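Long-range contact in putative ABC transporter amino acid-binding protein (PDB 2Q88), which binds the compatible solutes ectoine and hydroxyectoine, probably delivering them to an ABC transporter for uptake: residues 9-22 and 50-64. Sequence-based numbering, arbitrary orientation.
Sequences LKEQGFARIAIANE and GVADVVASISEYGAM. With CD (cadmium ion), chain E; 4CS ((4S)-2-methyl-1,4,5,6-tetrahydropyrimidine-4-carboxylic acid), chain F.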
ATOM      1  N   LEU A   9     -20.246  -1.008  14.280  1.00 30.86           N
ATOM      2  CA  LEU A   9     -18.997  -0.280  14.497  1.00 30.26           C
ATOM      3  C   LEU A   9     -19.197   0.972  15.342  1.00 30.11           C
ATOM      4  O   LEU A   9     -18.366   1.291  16.186  1.00 30.17           O
ATOM      5  CB  LEU A   9     -18.351   0.097  13.157  1.00 29.71           C
ATOM      6  CG  LEU A   9     -17.872  -1.064  12.289  1.00 28.71           C
ATOM      7  CD1 LEU A   9     -17.177  -0.525  11.049  1.00 27.70           C
ATOM      8  CD2 LEU A   9     -16.929  -1.986  13.071  1.00 26.85           C
ATOM      9  N   LYS A  10     -20.300   1.678  15.109  1.00 30.49           N
ATOM     10  CA  LYS A  10     -20.621   2.862  15.895  1.00 31.11           C
ATOM     11  C   LYS A  10     -20.861   2.462  17.349  1.00 31.15           C
ATOM     12  O   LYS A  10     -20.383   3.133  18.266  1.00 31.05           O
ATOM     13  CB  LYS A  10     -21.838   3.589  15.321  1.00 30.95           C
ATOM     14  CG  LYS A  10     -21.605   4.210  13.947  1.00 31.37           C
ATOM     15  CD  LYS A  10     -22.912   4.750  13.359  1.00 32.39           C
ATOM     16  CE  LYS A  10     -23.319   6.091  13.969  1.00 35.37           C
ATOM     17  NZ  LYS A  10     -24.540   6.663  13.303  1.00 36.31           N
ATOM     18  N   GLU A  11     -21.568   1.352  17.552  1.00 31.27           N
ATOM     19  CA  GLU A  11     -21.891   0.893  18.912  1.00 31.99           C
ATOM     20  C   GLU A  11     -20.662   0.310  19.601  1.00 31.53           C
ATOM     21  O   GLU A  11     -20.520   0.409  20.814  1.00 31.87           O
ATOM     22  CB  GLU A  11     -23.051  -0.108  18.905  1.00 32.30           C
ATOM     23  CG  GLU A  11     -24.370   0.428  18.338  1.00 34.75           C
ATOM     24  CD  GLU A  11     -24.942   1.645  19.073  1.00 38.12           C
ATOM     25  OE1 GLU A  11     -25.806   2.334  18.479  1.00 38.44           O
ATOM     26  OE2 GLU A  11     -24.548   1.922  20.236  1.00 39.82           O
ATOM     27  N   GLN A  12     -19.774  -0.278  18.801  1.00 31.16           N
ATOM     28  CA  GLN A  12     -18.480  -0.783  19.249  1.00 30.91           C
ATOM     29  C   GLN A  12     -17.571   0.340  19.736  1.00 30.23           C
ATOM     30  O   GLN A  12     -16.879   0.195  20.737  1.00 30.25           O
ATOM     31  CB  GLN A  12     -17.791  -1.491  18.077  1.00 31.30           C
ATOM     32  CG  GLN A  12     -16.634  -2.376  18.461  1.00 32.14           C
ATOM     33  CD  GLN A  12     -16.350  -3.407  17.399  1.00 32.45           C
ATOM     34  OE1 GLN A  12     -16.719  -4.570  17.556  1.00 34.35           O
ATOM     35  NE2 GLN A  12     -15.731  -2.984  16.305  1.00 30.14           N
ATOM     36  N   GLY A  13     -17.549   1.440  18.988  1.00 29.48           N
ATOM     37  CA  GLY A  13     -16.681   2.571  19.281  1.00 28.27           C
ATOM     38  C   GLY A  13     -15.433   2.653  18.418  1.00 27.81           C
ATOM     39  O   GLY A  13     -14.682   3.626  18.512  1.00 27.36           O
ATOM     40  N   PHE A  14     -15.192   1.620  17.605  1.00 26.91           N
ATOM     41  CA  PHE A  14     -13.982   1.546  16.769  1.00 26.54           C
ATOM     42  C   PHE A  14     -14.136   0.603  15.591  1.00 25.90           C
ATOM     43  O   PHE A  14     -14.947  -0.325  15.635  1.00 26.42           O
ATOM     44  CB  PHE A  14     -12.738   1.135  17.596  1.00 26.41           C
ATOM     45  CG  PHE A  14     -12.834  -0.236  18.221  1.00 26.88           C
ATOM     46  CD1 PHE A  14     -12.383  -1.363  17.537  1.00 27.64           C
ATOM     47  CD2 PHE A  14     -13.375  -0.397  19.494  1.00 27.60           C
ATOM     48  CE1 PHE A  14     -12.477  -2.639  18.102  1.00 28.74           C
ATOM     49  CE2 PHE A  14     -13.469  -1.661  20.077  1.00 28.14           C
ATOM     50  CZ  PHE A  14     -13.021  -2.789  19.379  1.00 27.24           C
ATOM     51  N   ALA A  15     -13.339   0.859  14.551  1.00 25.54           N
ATOM     52  CA  ALA A  15     -13.146  -0.059  13.432  1.00 24.89           C
ATOM     53  C   ALA A  15     -11.773  -0.699  13.552  1.00 24.29           C
ATOM     54  O   ALA A  15     -10.809  -0.040  13.941  1.00 24.87           O
ATOM     55  CB  ALA A  15     -13.247   0.699  12.096  1.00 24.48           C
ATOM     56  N   ARG A  16     -11.685  -1.982  13.224  1.00 24.00           N
ATOM     57  CA  ARG A  16     -10.399  -2.671  13.151  1.00 23.89           C
ATOM     58  C   ARG A  16      -9.853  -2.526  11.738  1.00 23.46           C
ATOM     59  O   ARG A  16     -10.526  -2.893  10.772  1.00 23.47           O
ATOM     60  CB  ARG A  16     -10.545  -4.153  13.476  1.00 23.57           C
ATOM     61  CG  ARG A  16     -11.055  -4.447  14.867  1.00 24.83           C
ATOM     62  CD  ARG A  16     -11.368  -5.907  15.076  1.00 27.93           C
ATOM     63  NE  ARG A  16     -11.922  -6.142  16.402  1.00 28.68           N
ATOM     64  CZ  ARG A  16     -11.192  -6.378  17.478  1.00 29.60           C
ATOM     65  NH1 ARG A  16      -9.862  -6.414  17.387  1.00 30.59           N
ATOM     66  NH2 ARG A  16     -11.788  -6.580  18.653  1.00 28.01           N
ATOM     67  N   ILE A  17      -8.640  -1.999  11.621  1.00 23.06           N
ATOM     68  CA  ILE A  17      -8.023  -1.780  10.304  1.00 23.58           C
ATOM     69  C   ILE A  17      -6.730  -2.586  10.170  1.00 24.14           C
ATOM     70  O   ILE A  17      -6.035  -2.829  11.153  1.00 24.63           O
ATOM     71  CB  ILE A  17      -7.796  -0.256  10.017  1.00 23.77           C
ATOM     72  CG1 ILE A  17      -6.815   0.372  11.025  1.00 23.14           C
ATOM     73  CG2 ILE A  17      -9.153   0.500   9.975  1.00 24.15           C
ATOM     74  CD1 ILE A  17      -6.469   1.862  10.796  1.00 23.91           C
ATOM     75  N   ALA A  18      -6.409  -2.998   8.950  1.00 24.52           N
ATOM     76  CA  ALA A  18      -5.179  -3.730   8.703  1.00 24.76           C
ATOM     77  C   ALA A  18      -4.185  -2.786   8.050  1.00 25.49           C
ATOM     78  O   ALA A  18      -4.539  -2.089   7.096  1.00 24.82           O
ATOM     79  CB  ALA A  18      -5.449  -4.931   7.822  1.00 24.94           C
ATOM     80  N   ILE A  19      -2.958  -2.756   8.588  1.00 25.52           N
ATOM     81  CA  ILE A  19      -1.853  -1.938   8.069  1.00 26.87           C
ATOM     82  C   ILE A  19      -0.562  -2.766   7.980  1.00 27.37           C
ATOM     83  O   ILE A  19      -0.512  -3.880   8.488  1.00 27.01           O
ATOM     84  CB  ILE A  19      -1.603  -0.708   8.974  1.00 26.36           C
ATOM     85  CG1 ILE A  19      -1.047  -1.133  10.342  1.00 27.33           C
ATOM     86  CG2 ILE A  19      -2.873   0.129   9.122  1.00 26.88           C
ATOM     87  CD1 ILE A  19      -0.375   0.013  11.101  1.00 27.74           C
ATOM     88  N   ALA A  20       0.486  -2.220   7.353  1.00 28.75           N
ATOM     89  CA  ALA A  20       1.751  -2.953   7.229  1.00 29.10           C
ATOM     90  C   ALA A  20       2.960  -2.285   7.877  1.00 29.68           C
ATOM     91  O   ALA A  20       4.014  -2.917   7.981  1.00 31.07           O
ATOM     92  CB  ALA A  20       2.054  -3.261   5.771  1.00 30.14           C
ATOM     93  N   ASN A  21       2.820  -1.029   8.298  1.00 28.78           N
ATOM     94  CA  ASN A  21       3.955  -0.227   8.802  1.00 28.50           C
ATOM     95  C   ASN A  21       4.997   0.077   7.701  1.00 27.36           C
ATOM     96  O   ASN A  21       6.112  -0.438   7.714  1.00 27.65           O
ATOM     97  CB  ASN A  21       4.610  -0.877  10.029  1.00 29.44           C
ATOM     98  CG  ASN A  21       5.461   0.098  10.822  1.00 30.92           C
ATOM     99  OD1 ASN A  21       5.345   1.317  10.667  1.00 31.76           O
ATOM    100  ND2 ASN A  21       6.323  -0.434  11.677  1.00 33.91           N
ATOM    101  N   GLU A  22       4.599   0.902   6.742  1.00 25.44           N
ATOM    102  CA  GLU A  22       5.440   1.260   5.594  1.00 24.39           C
ATOM    103  C   GLU A  22       5.224   2.741   5.287  1.00 23.22           C
ATOM    104  O   GLU A  22       4.385   3.088   4.454  1.00 22.65           O
ATOM    105  CB  GLU A  22       5.091   0.398   4.375  1.00 24.51           C
ATOM    106  CG  GLU A  22       5.950   0.688   3.138  1.00 24.70           C
ATOM    107  CD  GLU A  22       5.472  -0.038   1.894  1.00 25.30           C
ATOM    108  OE1 GLU A  22       5.246  -1.264   1.986  1.00 25.76           O
ATOM    109  OE2 GLU A  22       5.337   0.612   0.817  1.00 25.27           O
ATOM    110  N   GLY A  50     -19.219   8.569  12.775  1.00 24.58           N
ATOM    111  CA  GLY A  50     -19.587   8.336  14.173  1.00 25.38           C
ATOM    112  C   GLY A  50     -18.901   7.155  14.832  1.00 25.65           C
ATOM    113  O   GLY A  50     -19.381   6.644  15.857  1.00 25.97           O
ATOM    114  N   VAL A  51     -17.787   6.716  14.239  1.00 25.65           N
ATOM    115  CA  VAL A  51     -16.944   5.653  14.805  1.00 26.23           C
ATOM    116  C   VAL A  51     -15.705   6.342  15.358  1.00 26.84           C
ATOM    117  O   VAL A  51     -14.853   6.781  14.586  1.00 27.62           O
ATOM    118  CB  VAL A  51     -16.548   4.596  13.742  1.00 25.74           C
ATOM    119  CG1 VAL A  51     -15.619   3.543  14.330  1.00 26.14           C
ATOM    120  CG2 VAL A  51     -17.787   3.937  13.120  1.00 25.13           C
ATOM    121  N   ALA A  52     -15.616   6.417  16.686  1.00 27.63           N
ATOM    122  CA  ALA A  52     -14.686   7.305  17.407  1.00 27.82           C
ATOM    123  C   ALA A  52     -13.182   7.004  17.277  1.00 28.29           C
ATOM    124  O   ALA A  52     -12.348   7.898  17.473  1.00 27.75           O
ATOM    125  CB  ALA A  52     -15.072   7.362  18.888  1.00 28.50           C
ATOM    126  N   ASP A  53     -12.832   5.754  16.979  1.00 28.45           N
ATOM    127  CA  ASP A  53     -11.423   5.356  16.901  1.00 28.76           C
ATOM    128  C   ASP A  53     -11.200   4.298  15.834  1.00 28.49           C
ATOM    129  O   ASP A  53     -12.153   3.678  15.358  1.00 27.82           O
ATOM    130  CB  ASP A  53     -10.951   4.809  18.253  1.00 29.46           C
ATOM    131  CG  ASP A  53      -9.490   5.150  18.555  1.00 31.56           C
ATOM    132  OD1 ASP A  53      -8.705   5.418  17.614  1.00 34.82           O
ATOM    133  OD2 ASP A  53      -9.040   5.196  19.724  1.00 35.99           O
ATOM    134  N   VAL A  54      -9.934   4.118  15.457  1.00 27.82           N
ATOM    135  CA  VAL A  54      -9.509   2.975  14.653  1.00 27.33           C
ATOM    136  C   VAL A  54      -8.519   2.163  15.487  1.00 26.92           C
ATOM    137  O   VAL A  54      -7.769   2.725  16.290  1.00 26.23           O
ATOM    138  CB  VAL A  54      -8.914   3.374  13.261  1.00 27.57           C
ATOM    139  CG1 VAL A  54     -10.009   3.908  12.334  1.00 27.96           C
ATOM    140  CG2 VAL A  54      -7.770   4.400  13.386  1.00 28.49           C
ATOM    141  N   VAL A  55      -8.568   0.844  15.344  1.00 25.84           N
ATOM    142  CA  VAL A  55      -7.666  -0.056  16.056  1.00 25.70           C
ATOM    143  C   VAL A  55      -6.879  -0.824  14.991  1.00 25.52           C
ATOM    144  O   VAL A  55      -7.461  -1.604  14.235  1.00 25.77           O
ATOM    145  CB  VAL A  55      -8.449  -0.998  17.012  1.00 25.39           C
ATOM    146  CG1 VAL A  55      -7.568  -2.136  17.532  1.00 26.93           C
ATOM    147  CG2 VAL A  55      -9.025  -0.202  18.197  1.00 25.72           C
ATOM    148  N   ALA A  56      -5.573  -0.569  14.907  1.00 25.40           N
ATOM    149  CA  ALA A  56      -4.752  -1.123  13.823  1.00 24.85           C
ATOM    150  C   ALA A  56      -4.012  -2.415  14.175  1.00 24.99           C
ATOM    151  O   ALA A  56      -3.441  -2.550  15.268  1.00 24.50           O
ATOM    152  CB  ALA A  56      -3.782  -0.085  13.298  1.00 25.08           C
ATOM    153  N   SER A  57      -4.050  -3.360  13.237  1.00 24.43           N
ATOM    154  CA  SER A  57      -3.306  -4.619  13.309  1.00 24.72           C
ATOM    155  C   SER A  57      -2.255  -4.604  12.191  1.00 24.73           C
ATOM    156  O   SER A  57      -2.591  -4.286  11.051  1.00 24.40           O
ATOM    157  CB  SER A  57      -4.253  -5.804  13.076  1.00 25.00           C
ATOM    158  OG  SER A  57      -5.123  -6.056  14.192  1.00 26.95           O
ATOM    159  N   ILE A  58      -1.004  -4.938  12.518  1.00 24.19           N
ATOM    160  CA  ILE A  58       0.074  -5.052  11.517  1.00 24.49           C
ATOM    161  C   ILE A  58       0.176  -6.480  10.990  1.00 24.39           C
ATOM    162  O   ILE A  58       0.142  -7.431  11.760  1.00 23.87           O
ATOM    163  CB  ILE A  58       1.442  -4.630  12.116  1.00 24.72           C
ATOM    164  CG1 ILE A  58       1.482  -3.122  12.353  1.00 23.68           C
ATOM    165  CG2 ILE A  58       2.606  -5.048  11.200  1.00 24.66           C
ATOM    166  CD1 ILE A  58       2.715  -2.689  13.140  1.00 26.62           C
ATOM    167  N   SER A  59       0.308  -6.606   9.674  1.00 25.12           N
ATOM    168  CA  SER A  59       0.583  -7.878   9.042  1.00 25.85           C
ATOM    169  C   SER A  59       1.342  -7.612   7.747  1.00 25.79           C
ATOM    170  O   SER A  59       1.445  -6.466   7.304  1.00 26.21           O
ATOM    171  CB  SER A  59      -0.718  -8.642   8.764  1.00 26.42           C
ATOM    172  OG  SER A  59      -1.334  -8.213   7.560  1.00 26.71           O
ATOM    173  N   GLU A  60       1.865  -8.668   7.143  1.00 25.20           N
ATOM    174  CA  GLU A  60       2.457  -8.550   5.811  1.00 24.92           C
ATOM    175  C   GLU A  60       1.291  -8.475   4.829  1.00 24.53           C
ATOM    176  O   GLU A  60       0.150  -8.807   5.202  1.00 24.15           O
ATOM    177  CB  GLU A  60       3.424  -9.711   5.565  1.00 25.27           C
ATOM    178  CG  GLU A  60       4.584  -9.666   6.557  1.00 26.68           C
ATOM    179  CD  GLU A  60       5.501 -10.869   6.507  1.00 27.29           C
ATOM    180  OE1 GLU A  60       5.352 -11.780   7.356  1.00 29.02           O
ATOM    181  OE2 GLU A  60       6.396 -10.908   5.636  1.00 29.62           O
ATOM    182  N   TYR A  61       1.538  -7.977   3.616  1.00 23.57           N
ATOM    183  CA  TYR A  61       0.449  -7.652   2.690  1.00 23.86           C
ATOM    184  C   TYR A  61      -0.362  -8.872   2.277  1.00 24.15           C
ATOM    185  O   TYR A  61      -1.569  -8.776   2.087  1.00 24.47           O
ATOM    186  CB  TYR A  61       0.963  -6.906   1.455  1.00 23.93           C
ATOM    187  CG  TYR A  61       1.429  -5.497   1.769  1.00 23.30           C
ATOM    188  CD1 TYR A  61       0.529  -4.439   1.804  1.00 23.79           C
ATOM    189  CD2 TYR A  61       2.766  -5.234   2.053  1.00 22.81           C
ATOM    190  CE1 TYR A  61       0.960  -3.135   2.096  1.00 23.19           C
ATOM    191  CE2 TYR A  61       3.205  -3.928   2.356  1.00 23.72           C
ATOM    192  CZ  TYR A  61       2.295  -2.890   2.363  1.00 24.58           C
ATOM    193  OH  TYR A  61       2.714  -1.603   2.675  1.00 24.86           O
ATOM    194  N   GLY A  62       0.303 -10.017   2.164  1.00 24.57           N
ATOM    195  CA  GLY A  62      -0.359 -11.254   1.729  1.00 24.61           C
ATOM    196  C   GLY A  62      -1.416 -11.782   2.689  1.00 24.84           C
ATOM    197  O   GLY A  62      -2.274 -12.590   2.305  1.00 25.36           O
ATOM    198  N   ALA A  63      -1.368 -11.341   3.941  1.00 25.09           N
ATOM    199  CA  ALA A  63      -2.346 -11.780   4.940  1.00 24.94           C
ATOM    200  C   ALA A  63      -3.609 -10.911   5.013  1.00 25.24           C
ATOM    201  O   ALA A  63      -4.574 -11.272   5.693  1.00 25.89           O
ATOM    202  CB  ALA A  63      -1.681 -11.873   6.327  1.00 25.26           C
ATOM    203  N   MET A  64      -3.612  -9.775   4.323  1.00 24.45           N
ATOM    204  CA  MET A  64      -4.652  -8.772   4.527  1.00 24.35           C
ATOM    205  C   MET A  64      -6.024  -9.171   4.005  1.00 23.65           C
ATOM    206  O   MET A  64      -7.008  -9.193   4.761  1.00 22.87           O
ATOM    207  CB  MET A  64      -4.212  -7.421   3.966  1.00 23.77           C
ATOM    208  CG  MET A  64      -3.104  -6.790   4.794  1.00 25.28           C
ATOM    209  SD  MET A  64      -2.556  -5.268   4.052  1.00 26.85           S
ATOM    210  CE  MET A  64      -1.191  -4.822   5.126  1.00 24.08           C
TER
HETATM  211 CD    CD E 604      -6.228  -8.353  14.337  0.70 27.40          CD
HETATM  212  O   4CS F 501       0.830  -4.740  -2.845  1.00 22.38           O
HETATM  213  C   4CS F 501       0.667  -3.556  -2.550  1.00 21.89           C
HETATM  214  OXT 4CS F 501      -0.471  -3.074  -2.534  1.00 22.40           O
HETATM  215  CA  4CS F 501       1.871  -2.678  -2.234  1.00 21.02           C
HETATM  216  CB  4CS F 501       2.932  -3.390  -1.417  1.00 20.98           C
HETATM  217  CAD 4CS F 501       4.121  -2.451  -1.188  1.00 20.33           C
HETATM  218  NAG 4CS F 501       3.645  -1.196  -0.550  1.00 20.20           N
HETATM  219  CAI 4CS F 501       2.337  -0.727  -0.751  1.00 20.63           C
HETATM  220  CAA 4CS F 501       1.860   0.567  -0.068  1.00 20.18           C
HETATM  221  N   4CS F 501       1.438  -1.446  -1.549  1.00 20.65           N
HETATM  222  O   HOH W   1     -18.391   5.222  18.012  1.00 33.76           O
HETATM  223  O   HOH W   2      -7.722  -7.244  15.779  1.00 22.37           O
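Glu22 reaches Tyr61 with an extended side chain, CG anti to the backbone N (chi1 -179°), while Tyr61 turns its CG away from its own carbonyl carbon (chi1 -70°) and brings its hydroxyl across. Tyr61 OH donates to Glu22 OE1 over 2.6 Å, arriving from above the carboxylate plane, which stands 69° from the ring. The same carboxylate takes one ectoine ring nitrogen, NAG, which lies 2.8 Å from Glu22 OE2 in a nearly straight bond, and Ser176 also bonds OE2. Ectoine CB sits over the centre of one Tyr61 face; on the opposite face Ala20 CB makes a CH-pi contact, 3.8 Å from the ring centroid. With an alanine in place of Tyr61, Glu22 OE1 would probably lose its hydroxyl donor and a gap would open between Ala20 and the ligand. Glu22 and Tyr61 follow two neighbouring parallel strands, 14-19 and 53-58, joined by a beta-alpha-beta crossover through helix 37-48, as in periplasmic binding proteins. Their ladder includes Ser57 N to Ile17 O at 2.9 Å. On the face of Ala15, Ile17 and Ile19, Ile17 CD1 packs on Val54 CB at 3.8 Å, and Ile19 CG1 meets Ile58 CG1; helix 37-48 covers Val54. On the other face Ser57 OG and His73 bind cadmium.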